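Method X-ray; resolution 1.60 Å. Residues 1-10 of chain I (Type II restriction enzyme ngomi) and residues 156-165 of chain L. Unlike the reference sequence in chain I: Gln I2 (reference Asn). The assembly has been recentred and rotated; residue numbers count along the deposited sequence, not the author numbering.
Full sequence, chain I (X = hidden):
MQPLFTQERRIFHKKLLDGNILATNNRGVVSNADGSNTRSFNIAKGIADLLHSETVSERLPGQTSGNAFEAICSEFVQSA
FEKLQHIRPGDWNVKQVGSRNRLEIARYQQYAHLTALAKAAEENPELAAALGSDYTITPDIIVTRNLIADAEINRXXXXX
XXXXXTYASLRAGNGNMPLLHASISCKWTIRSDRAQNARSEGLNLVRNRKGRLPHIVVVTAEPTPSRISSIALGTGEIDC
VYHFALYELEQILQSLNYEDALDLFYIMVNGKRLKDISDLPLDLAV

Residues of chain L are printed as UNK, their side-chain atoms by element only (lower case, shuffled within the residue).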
# COMPACT_ATOMS: atom_id res chain seq x y z
N MET I 1 27.53 -38.18 11.93
CA MET I 1 27.61 -37.42 10.65
C MET I 1 26.58 -36.29 10.71
O MET I 1 25.39 -36.51 10.49
CB MET I 1 27.28 -38.34 9.46
CG MET I 1 28.38 -38.49 8.40
SD MET I 1 28.53 -37.10 7.22
CE MET I 1 30.32 -36.83 7.19
N GLN I 2 27.04 -35.09 11.05
CA GLN I 2 26.14 -33.94 11.09
C GLN I 2 25.99 -33.48 9.64
O GLN I 2 26.96 -33.41 8.90
CB GLN I 2 26.75 -32.82 11.94
CG GLN I 2 26.67 -33.05 13.45
CD GLN I 2 27.57 -32.12 14.24
OE1 GLN I 2 27.96 -31.06 13.74
NE2 GLN I 2 27.90 -32.51 15.47
N PRO I 3 24.75 -33.21 9.21
CA PRO I 3 24.57 -32.76 7.82
C PRO I 3 25.31 -31.45 7.57
O PRO I 3 25.65 -30.74 8.51
CB PRO I 3 23.06 -32.65 7.68
CG PRO I 3 22.60 -32.39 9.06
CD PRO I 3 23.47 -33.28 9.92
N LEU I 4 25.57 -31.11 6.31
CA LEU I 4 26.32 -29.90 6.02
C LEU I 4 25.68 -28.59 6.46
O LEU I 4 26.40 -27.67 6.80
CB LEU I 4 26.69 -29.81 4.54
CG LEU I 4 27.61 -30.92 4.04
CD1 LEU I 4 28.03 -30.60 2.61
CD2 LEU I 4 28.83 -31.05 4.95
N PHE I 5 24.35 -28.50 6.44
CA PHE I 5 23.73 -27.25 6.88
C PHE I 5 23.91 -27.08 8.39
O PHE I 5 23.96 -25.95 8.88
CB PHE I 5 22.27 -27.19 6.46
CG PHE I 5 22.06 -26.77 5.01
CD1 PHE I 5 20.78 -26.64 4.48
CD2 PHE I 5 23.15 -26.50 4.19
CE1 PHE I 5 20.60 -26.24 3.15
CE2 PHE I 5 22.98 -26.11 2.86
CZ PHE I 5 21.70 -25.98 2.35
N THR I 6 24.03 -28.20 9.12
CA THR I 6 24.25 -28.11 10.56
C THR I 6 25.69 -27.64 10.76
O THR I 6 25.96 -26.77 11.61
CB THR I 6 24.02 -29.48 11.24
OG1 THR I 6 22.66 -29.89 11.01
CG2 THR I 6 24.26 -29.40 12.76
N GLN I 7 26.61 -28.17 9.96
CA GLN I 7 28.00 -27.77 10.05
C GLN I 7 28.15 -26.28 9.72
O GLN I 7 28.88 -25.55 10.38
CB GLN I 7 28.85 -28.62 9.10
CG GLN I 7 28.86 -30.09 9.47
CD GLN I 7 29.79 -30.92 8.63
OE1 GLN I 7 30.92 -30.50 8.35
NE2 GLN I 7 29.34 -32.10 8.24
N GLU I 8 27.43 -25.83 8.69
CA GLU I 8 27.50 -24.42 8.30
C GLU I 8 26.94 -23.51 9.40
O GLU I 8 27.45 -22.42 9.62
CB GLU I 8 26.71 -24.18 7.02
CG GLU I 8 27.37 -24.72 5.76
CD GLU I 8 28.67 -24.00 5.42
OE1 GLU I 8 28.77 -22.78 5.69
OE2 GLU I 8 29.57 -24.66 4.87
N ARG I 9 25.87 -23.96 10.05
CA ARG I 9 25.25 -23.19 11.13
C ARG I 9 26.24 -23.05 12.28
O ARG I 9 26.35 -21.98 12.89
CB ARG I 9 23.97 -23.88 11.60
CG ARG I 9 23.13 -23.08 12.60
CD ARG I 9 21.93 -23.89 13.02
NE ARG I 9 20.98 -23.16 13.85
CZ ARG I 9 20.99 -23.15 15.19
NH1 ARG I 9 21.91 -23.82 15.86
NH2 ARG I 9 20.06 -22.47 15.84
N ARG I 10 26.99 -24.11 12.57
CA ARG I 10 27.97 -24.04 13.65
C ARG I 10 29.12 -23.12 13.28
O ARG I 10 29.63 -22.38 14.12
CB ARG I 10 28.48 -25.46 13.98
CG ARG I 10 27.34 -26.32 14.50
CD ARG I 10 27.75 -27.72 14.94
NE ARG I 10 26.57 -28.48 15.36
CZ ARG I 10 26.61 -29.64 16.01
NH1 ARG I 10 27.78 -30.19 16.32
NH2 ARG I 10 25.48 -30.25 16.35
N UNK L 156 23.19 -34.69 -3.90
CA UNK L 156 24.64 -34.72 -4.08
C UNK L 156 25.48 -34.71 -2.81
O UNK L 156 26.64 -35.16 -2.80
c UNK L 156 25.06 -33.54 -4.97
c UNK L 156 24.37 -33.55 -6.32
o UNK L 156 24.24 -34.60 -6.94
n UNK L 156 23.92 -32.39 -6.78
N UNK L 157 24.91 -34.20 -1.73
CA UNK L 157 25.62 -34.11 -0.47
C UNK L 157 24.62 -34.28 0.65
O UNK L 157 23.41 -34.17 0.44
c UNK L 157 27.20 -32.34 -1.47
c UNK L 157 26.29 -32.73 -0.33
o UNK L 157 27.10 -29.99 -1.88
o UNK L 157 28.76 -30.73 -0.66
c UNK L 157 27.73 -30.92 -1.33
N UNK L 158 25.12 -34.56 1.85
CA UNK L 158 24.25 -34.74 2.99
C UNK L 158 24.05 -33.36 3.59
O UNK L 158 24.80 -32.93 4.47
c UNK L 158 24.07 -35.98 5.21
c UNK L 158 22.50 -36.59 7.44
c UNK L 158 21.91 -36.48 6.20
c UNK L 158 24.65 -36.09 6.47
c UNK L 158 24.91 -35.68 4.00
c UNK L 158 22.70 -36.17 5.08
c UNK L 158 23.87 -36.40 7.58
N UNK L 159 23.03 -32.65 3.10
CA UNK L 159 22.75 -31.29 3.56
C UNK L 159 21.83 -31.14 4.76
O UNK L 159 22.06 -30.29 5.63
c UNK L 159 22.96 -30.39 1.12
c UNK L 159 22.14 -30.49 2.40
c UNK L 159 24.31 -29.80 1.41
c UNK L 159 22.20 -29.50 0.12
N UNK L 160 20.76 -31.93 4.82
CA UNK L 160 19.81 -31.82 5.91
C UNK L 160 19.35 -33.14 6.50
O UNK L 160 19.44 -34.19 5.86
c UNK L 160 17.84 -31.85 4.34
c UNK L 160 18.52 -31.07 5.47
c UNK L 160 18.84 -29.65 5.01
N UNK L 161 18.88 -33.08 7.74
CA UNK L 161 18.29 -34.22 8.43
C UNK L 161 17.08 -33.63 9.18
O UNK L 161 16.72 -32.48 8.93
o UNK L 161 19.24 -33.03 10.81
c UNK L 161 19.68 -34.18 10.60
c UNK L 161 19.31 -34.95 9.34
o UNK L 161 20.46 -34.75 11.39
N UNK L 162 16.43 -34.38 10.06
CA UNK L 162 15.25 -33.85 10.74
C UNK L 162 15.48 -32.80 11.80
O UNK L 162 14.53 -32.25 12.33
o UNK L 162 15.73 -37.23 10.17
c UNK L 162 15.23 -35.99 12.14
c UNK L 162 14.42 -34.98 11.35
c UNK L 162 16.18 -36.77 11.25
o UNK L 162 17.37 -36.93 11.61
N UNK L 163 16.73 -32.47 12.11
CA UNK L 163 17.01 -31.49 13.15
C UNK L 163 17.62 -30.18 12.69
O UNK L 163 18.11 -29.39 13.51
o UNK L 163 16.19 -33.41 15.27
n UNK L 163 18.04 -34.52 14.63
c UNK L 163 17.91 -32.13 14.21
c UNK L 163 17.31 -33.41 14.76
N UNK L 164 17.59 -29.92 11.39
CA UNK L 164 18.15 -28.68 10.86
C UNK L 164 17.21 -28.22 9.74
O UNK L 164 16.57 -29.06 9.11
c UNK L 164 20.59 -26.68 11.10
c UNK L 164 19.57 -29.91 9.19
c UNK L 164 20.30 -27.63 9.94
c UNK L 164 19.59 -28.93 10.34
N UNK L 165 17.11 -26.90 9.52
CA UNK L 165 16.23 -26.34 8.48
C UNK L 165 14.86 -27.00 8.57
O UNK L 165 14.28 -27.43 7.55
c UNK L 165 16.83 -26.57 7.09
O HOH W 1 21.17 -31.63 12.37

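Position 156 has two side-chain carbons, the second carrying one oxygen and one nitrogen. This short amide stays out of reach of chain I. It is Asn L156.

Position 157 has three carbons in a row, the last carrying two oxygens. One of these oxygens lies 3.4 Å from Leu I4 CD1. A carboxylate on a two-carbon arm makes it Glu L157.

Position 158 has one carbon followed by a ring of six carbons. Pro I3 CB sits over one ring face. This is Phe L158. The CH-pi contact is nearly along the ring normal, with Pro I3 CB 3.9 Å from the ring centroid. Met I1 O approaches the ring edge, 3.3 Å from Phe L158 CE2.

Position 159 has four carbons, forked at the second. Its CA-to-CB bond points away from chain I, yet CB lies over one face of the Phe I5 ring. The late fork gives Leu L159. Its CD2 is 3.9 Å from Leu I4 CB.

Position 160 has three carbons, forked at the first. One branch comes 3.6 Å from Phe I5 CD1. It is Val L160, and the branch is CG1.

Position 161 has two carbons, the second carrying two oxygens. One oxygen is 3.7 Å from Pro I3 CD. This is Asp L161. Its OD1 accepts a hydrogen bond from water 1 (2.8 Å), which also hydrogen-bonds Thr I6 OG1 (2.7 Å).

Position 162 has three carbons, the last carrying two oxygens. It does not touch chain I. It is Glu L162.

Position 163 has two carbons, the second with one oxygen and one nitrogen. It makes no contact with chain I. It is Asn L163. Its backbone N donates to Asp L161 OD1 (2.9 Å).

Position 164 has four carbons, forked at the first, with one arm two carbons long. CB lies 3.3 Å from Thr I6 OG1. It is Ile L164, whose CD1 reaches Arg I9 CD at 3.6 Å.

Position 165 has one side-chain carbon. It makes no contact with chain I. It is Ala L165.

The contact joins backbone pairing to apolar packing. Pro I3 sits at the N-cap position, right before the helix, whose first turn leaves backbone NH groups free. Leu I4 N donates to Phe L158 O (2.7 Å), and Phe I5 N to Leu L159 O (3.0 Å). Around these bonds, Pro I3 packs against Phe L158 and Ile L164, while Phe I5 meets Leu L159, Val L160 and Ile L164. Together the stretches bury 596 Å².

Chain L, residues 156-165: NEFLVDENIA
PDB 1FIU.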